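Local coordinates for putative peptidase M23 (Pseudomonas aeruginosa PAO1, PDB 2HSI), which is of unknown function but binds a zinc ion and is probably a metalloendopeptidase, at residues A[53-58]-A[74-79]; A[34-39]-A[100-105]. All coordinates share one frame; numbering follows the deposited sequence.

Interaction 1 of 2, residues A[53-58]-A[74-79]; sequences AFYQGK and VGIPLS
Y55 and V74 make the tight part of this contact. Methyl CG1 of V74 sits obliquely to the tyrosine ring, 3.5 Å from Y55 CD2, and also touches CG and CB, the two side chains crossing at about a right angle. Y55 CG lies anti to the backbone N (chi1 177°), on the side of V74; farther out, Y55 CE2 lies 3.7 Å from G75 O, and P77 CD meets the ring edge close to its plane, 4.0 Å from Y55 CE2. I76, modelled in two conformers, adds only a tentative contact. The ring is buried, with V60, L87 and F100 also around it, and its one polar atom, Y55 OH, is satisfied by a hydrogen bond to Q85 OE1.

The solvent side is looser. Q56, an exposed residue, folds back over its neighbour, Q56 CG standing 3.7 Å above the centre of the Y55 ring. Beyond CG the chain is extended and slides past P77 in the opposite direction, bringing Q56 OE1 to 3.6 Å from P77 CG. This is a van der Waals touch of the Q56 side-chain oxygen on the proline ring, and nothing polar across the contact fixes it.

Q56 and G57 are the central residues of a type I' turn, closed by Y55 N to K58 O (2.9 Å) and K58 N to Y55 O (3.1 Å). This is the tight two-residue beta hairpin joining strands 52-55 and 58-64, with the tyrosine at its end packed into the interior of the antiparallel N-terminal domain.

Interaction 2 of 2, residues A[34-39]-A[100-105]; sequences PVPGGV and FSVGSK
P34 and V35 run beside V102 and G103 with a pairing that advances in the same sense in both segments, P34 CA lying 5.1 Å from V102 CA. One hydrogen bond joins the backbones, G103 N to P34 O at 2.8 Å. It is fairly straight (156° at the hydrogen), with the donor tilted 26° from the carbonyl plane. One step on, V35 CA approaches G103 O at 3.4 Å in a CA-H...O contact. After it the 34-39 chain reverses through a type II turn from V35 to G38, with P36 and G37 at its middle and G38 N bonded to V35 O.

The turn leads into strand 39-43, while 100-105 finishes strand 96-102. The loop entering one outermost strand of the six-stranded antiparallel sheet thus packs on the end of the other, and this closing together of the sheet's two ends is consistent with the E-set (immunoglobulin-like) assignment of the domain.

G103 O is buried and has no hydrogen-bond partner in the model. Besides V35 CA, P36 CD presses on it at 3.3 Å. The same P36 CD packs on V102 CG1, the two side chains crossing obliquely; V102 also touches I76. At the other end, P34 CB rests against S101 O at 3.4 Å.

V35 meets the outgoing chain with both methyls. CG1, anti to the carbonyl carbon (chi1 -64°), reaches S104 O, while CG2 lies 3.9 Å from K105 CD. V35 CB and K105 CB are 3.7 Å apart, and beyond them the extended lysine leads its ammonium group away from V35.

In the fold
From the N terminus, helix 26-31 gives way to the loop 34-38, with its turn, and strand 39-43. The hairpin of strands 52-55 and 58-64 follows, then strand 70-75. Interaction 1 spans only 15 intervening residues, from the hairpin tip to the exit of strand 70-75. Strands 83-90 and 96-102 come next before interaction 2 closes a 60-residue loop that holds interaction 1 entirely within it. The two contacts, centres about 11 Å apart, meet at I76: I76 N probably bonds to G38 O (2.9 Å), and I76 CB packs on V35 O. Together they tie together the hairpin, the end of strand 70-75, the loop entering outermost strand 39-43 and the end of the other outermost strand, 96-102.

Interaction 1 of 2, residues A[53-58]-A[74-79]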
loop_
_atom_site.group_PDB
_atom_site.type_symbol
_atom_site.label_atom_id
_atom_site.label_comp_id
_atom_site.label_asym_id
_atom_site.label_seq_id
_atom_site.Cartn_x
_atom_site.Cartn_y
_atom_site.Cartn_z
ATOM N N ALA A 53 -3.351 -4.129 16.337
ATOM C CA ALA A 53 -4.663 -3.606 15.949
ATOM C C ALA A 53 -5.172 -4.353 14.727
ATOM O O ALA A 53 -4.380 -4.838 13.930
ATOM C CB ALA A 53 -4.581 -2.120 15.669
ATOM N N PHE A 54 -6.497 -4.443 14.601
ATOM C CA PHE A 54 -7.157 -5.208 13.541
ATOM C C PHE A 54 -8.355 -4.417 13.043
ATOM O O PHE A 54 -9.124 -3.881 13.849
ATOM C CB PHE A 54 -7.633 -6.576 14.054
ATOM C CG PHE A 54 -6.519 -7.519 14.409
ATOM C CD1 PHE A 54 -6.035 -8.419 13.465
ATOM C CD2 PHE A 54 -5.954 -7.514 15.689
ATOM C CE1 PHE A 54 -5.009 -9.293 13.786
ATOM C CE2 PHE A 54 -4.926 -8.371 16.009
ATOM C CZ PHE A 54 -4.454 -9.263 15.061
ATOM N N TYR A 55 -8.496 -4.337 11.721
ATOM C CA TYR A 55 -9.668 -3.728 11.083
ATOM C C TYR A 55 -10.282 -4.702 10.096
ATOM O O TYR A 55 -9.608 -5.157 9.165
ATOM C CB TYR A 55 -9.278 -2.429 10.377
ATOM C CG TYR A 55 -10.406 -1.742 9.621
ATOM C CD1 TYR A 55 -11.601 -1.379 10.273
ATOM C CD2 TYR A 55 -10.265 -1.417 8.270
ATOM C CE1 TYR A 55 -12.627 -0.736 9.585
ATOM C CE2 TYR A 55 -11.279 -0.773 7.577
ATOM C CZ TYR A 55 -12.458 -0.435 8.239
ATOM O OH TYR A 55 -13.453 0.207 7.548
ATOM N N GLN A 56 -11.562 -5.021 10.318
ATOM C CA GLN A 56 -12.293 -6.048 9.549
ATOM C C GLN A 56 -11.571 -7.408 9.566
ATOM O O GLN A 56 -11.581 -8.140 8.576
ATOM C CB GLN A 56 -12.585 -5.557 8.113
ATOM C CG GLN A 56 -13.257 -4.166 8.060
ATOM C CD GLN A 56 -13.358 -3.559 6.658
ATOM O OE1 GLN A 56 -12.427 -3.628 5.855
ATOM N NE2 GLN A 56 -14.488 -2.924 6.381
ATOM N N GLY A 57 -10.924 -7.719 10.690
ATOM C CA GLY A 57 -10.199 -8.990 10.858
ATOM C C GLY A 57 -8.771 -9.026 10.313
ATOM O O GLY A 57 -8.084 -10.031 10.447
ATOM N N LYS A 58 -8.334 -7.934 9.697
ATOM C CA LYS A 58 -7.014 -7.837 9.069
ATOM C C LYS A 58 -6.077 -7.020 9.957
ATOM O O LYS A 58 -6.469 -5.952 10.419
ATOM C CB LYS A 58 -7.127 -7.136 7.715
ATOM C CG LYS A 58 -8.185 -7.716 6.742
ATOM C CD LYS A 58 -7.581 -8.739 5.791
ATOM C CE LYS A 58 -8.637 -9.403 4.892
ATOM N NZ LYS A 58 -9.189 -8.496 3.846
ATOM N N VAL A 74 -4.732 3.197 9.114
ATOM C CA VAL A 74 -5.707 2.188 8.683
ATOM C C VAL A 74 -6.140 2.455 7.249
ATOM O O VAL A 74 -6.602 3.553 6.936
ATOM C CB VAL A 74 -6.986 2.196 9.595
ATOM C CG1 VAL A 74 -7.929 1.035 9.252
ATOM C CG2 VAL A 74 -6.626 2.148 11.081
ATOM N N GLY A 75 -5.992 1.452 6.386
ATOM C CA GLY A 75 -6.472 1.547 5.008
ATOM C C GLY A 75 -7.966 1.261 4.946
ATOM O O GLY A 75 -8.429 0.273 5.515
ATOM N N ILE A 76 -8.713 2.132 4.265
ATOM C CA ILE A 76 -10.169 1.984 4.135
ATOM C C ILE A 76 -10.523 1.535 2.715
ATOM O O ILE A 76 -10.309 2.280 1.761
ATOM C CB ILE A 76 -10.921 3.306 4.453
ATOM C CG1 ILE A 76 -10.398 3.957 5.742
ATOM C CG2 ILE A 76 -12.434 3.075 4.504
ATOM C CD1 ILE A 76 -10.534 3.110 7.003
ATOM N N PRO A 77 -11.059 0.306 2.567
ATOM C CA PRO A 77 -11.415 -0.133 1.202
ATOM C C PRO A 77 -12.387 0.813 0.492
ATOM O O PRO A 77 -13.211 1.470 1.142
ATOM C CB PRO A 77 -12.062 -1.493 1.431
ATOM C CG PRO A 77 -11.505 -1.969 2.738
ATOM C CD PRO A 77 -11.327 -0.746 3.567
ATOM N N LEU A 78 -12.275 0.888 -0.829
ATOM C CA LEU A 78 -13.132 1.760 -1.641
ATOM C C LEU A 78 -14.625 1.392 -1.543
ATOM O O LEU A 78 -15.491 2.252 -1.672
ATOM C CB LEU A 78 -12.650 1.776 -3.100
ATOM C CG LEU A 78 -13.136 2.911 -4.014
ATOM C CD1 LEU A 78 -12.586 4.279 -3.598
ATOM C CD2 LEU A 78 -12.789 2.612 -5.468
ATOM N N SER A 79 -14.912 0.125 -1.266
ATOM C CA SER A 79 -16.291 -0.347 -1.096
ATOM C C SER A 79 -16.917 -0.040 0.283
ATOM O O SER A 79 -18.105 -0.299 0.496
ATOM C CB SER A 79 -16.374 -1.848 -1.403
ATOM O OG SER A 79 -15.642 -2.606 -0.460
#

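Interaction 2 of 2, residues A[34-39]-A[100-105]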
loop_
_atom_site.group_PDB
_atom_site.type_symbol
_atom_site.label_atom_id
_atom_site.label_comp_id
_atom_site.label_asym_id
_atom_site.label_seq_id
_atom_site.Cartn_x
_atom_site.Cartn_y
_atom_site.Cartn_z
ATOM N N PRO A 34 -9.945 10.147 6.149
ATOM C CA PRO A 34 -10.826 8.988 6.285
ATOM C C PRO A 34 -12.066 9.047 5.391
ATOM O O PRO A 34 -13.120 9.536 5.800
ATOM C CB PRO A 34 -11.184 8.979 7.782
ATOM C CG PRO A 34 -10.982 10.387 8.248
ATOM C CD PRO A 34 -10.159 11.131 7.230
ATOM N N VAL A 35 -11.907 8.541 4.170
ATOM C CA VAL A 35 -12.969 8.416 3.170
ATOM C C VAL A 35 -12.828 6.999 2.564
ATOM O O VAL A 35 -11.825 6.342 2.817
ATOM C CB VAL A 35 -12.846 9.529 2.064
ATOM C CG1 VAL A 35 -13.039 10.932 2.650
ATOM C CG2 VAL A 35 -11.528 9.433 1.311
ATOM N N PRO A 36 -13.832 6.502 1.796
ATOM C CA PRO A 36 -13.589 5.197 1.144
ATOM C C PRO A 36 -12.418 5.294 0.150
ATOM O O PRO A 36 -12.305 6.279 -0.568
ATOM C CB PRO A 36 -14.909 4.913 0.415
ATOM C CG PRO A 36 -15.925 5.800 1.114
ATOM C CD PRO A 36 -15.174 7.022 1.471
ATOM N N GLY A 37 -11.534 4.299 0.148
ATOM C CA GLY A 37 -10.289 4.395 -0.634
ATOM C C GLY A 37 -9.205 5.220 0.046
ATOM O O GLY A 37 -8.116 5.414 -0.512
ATOM N N GLY A 38 -9.499 5.708 1.254
ATOM C CA GLY A 38 -8.604 6.608 1.977
ATOM C C GLY A 38 -7.940 5.980 3.194
ATOM O O GLY A 38 -7.810 4.758 3.275
ATOM N N VAL A 39 -7.503 6.827 4.124
ATOM C CA VAL A 39 -6.711 6.414 5.289
ATOM C C VAL A 39 -7.235 7.070 6.582
ATOM O O VAL A 39 -7.500 8.270 6.614
ATOM C CB VAL A 39 -5.194 6.763 5.099
ATOM C CG1 VAL A 39 -4.363 6.388 6.341
ATOM C CG2 VAL A 39 -4.606 6.089 3.852
ATOM N N PHE A 100 -13.788 4.846 14.953
ATOM C CA PHE A 100 -13.425 5.968 14.123
ATOM C C PHE A 100 -14.524 6.149 13.074
ATOM O O PHE A 100 -15.441 5.351 13.010
ATOM C CB PHE A 100 -12.023 5.800 13.520
ATOM C CG PHE A 100 -11.879 4.635 12.564
ATOM C CD1 PHE A 100 -11.941 4.841 11.195
ATOM C CD2 PHE A 100 -11.624 3.346 13.034
ATOM C CE1 PHE A 100 -11.779 3.772 10.307
ATOM C CE2 PHE A 100 -11.464 2.274 12.158
ATOM C CZ PHE A 100 -11.538 2.494 10.786
ATOM N N SER A 101 -14.441 7.202 12.278
ATOM C CA SER A 101 -15.499 7.478 11.311
ATOM C C SER A 101 -14.935 7.551 9.907
ATOM O O SER A 101 -13.842 8.079 9.690
ATOM C CB SER A 101 -16.220 8.783 11.668
ATOM O OG SER A 101 -16.816 8.687 12.952
ATOM N N VAL A 102 -15.682 7.000 8.960
ATOM C CA VAL A 102 -15.369 7.158 7.547
ATOM C C VAL A 102 -16.387 8.149 6.960
ATOM O O VAL A 102 -17.602 7.926 7.041
ATOM C CB VAL A 102 -15.357 5.793 6.813
ATOM C CG1 VAL A 102 -15.276 5.965 5.305
ATOM C CG2 VAL A 102 -14.172 4.935 7.295
ATOM N N GLY A 103 -15.877 9.257 6.429
ATOM C CA GLY A 103 -16.712 10.268 5.775
ATOM C C GLY A 103 -16.847 9.944 4.302
ATOM O O GLY A 103 -16.263 8.976 3.829
ATOM N N SER A 104 -17.610 10.744 3.567
ATOM C CA SER A 104 -17.856 10.445 2.155
ATOM C C SER A 104 -16.889 11.174 1.226
ATOM O O SER A 104 -16.351 12.224 1.583
ATOM C CB SER A 104 -19.309 10.756 1.773
ATOM O OG SER A 104 -19.588 12.131 1.924
ATOM N N LYS A 105 -16.665 10.595 0.045
ATOM C CA LYS A 105 -15.935 11.260 -1.032
ATOM C C LYS A 105 -16.573 10.948 -2.387
ATOM O O LYS A 105 -16.589 11.788 -3.289
ATOM C CB LYS A 105 -14.460 10.854 -1.039
ATOM C CG LYS A 105 -13.553 11.859 -1.737
ATOM C CD LYS A 105 -12.204 11.266 -2.101
ATOM C CE LYS A 105 -11.446 12.211 -3.013
ATOM N NZ LYS A 105 -10.176 11.643 -3.544
#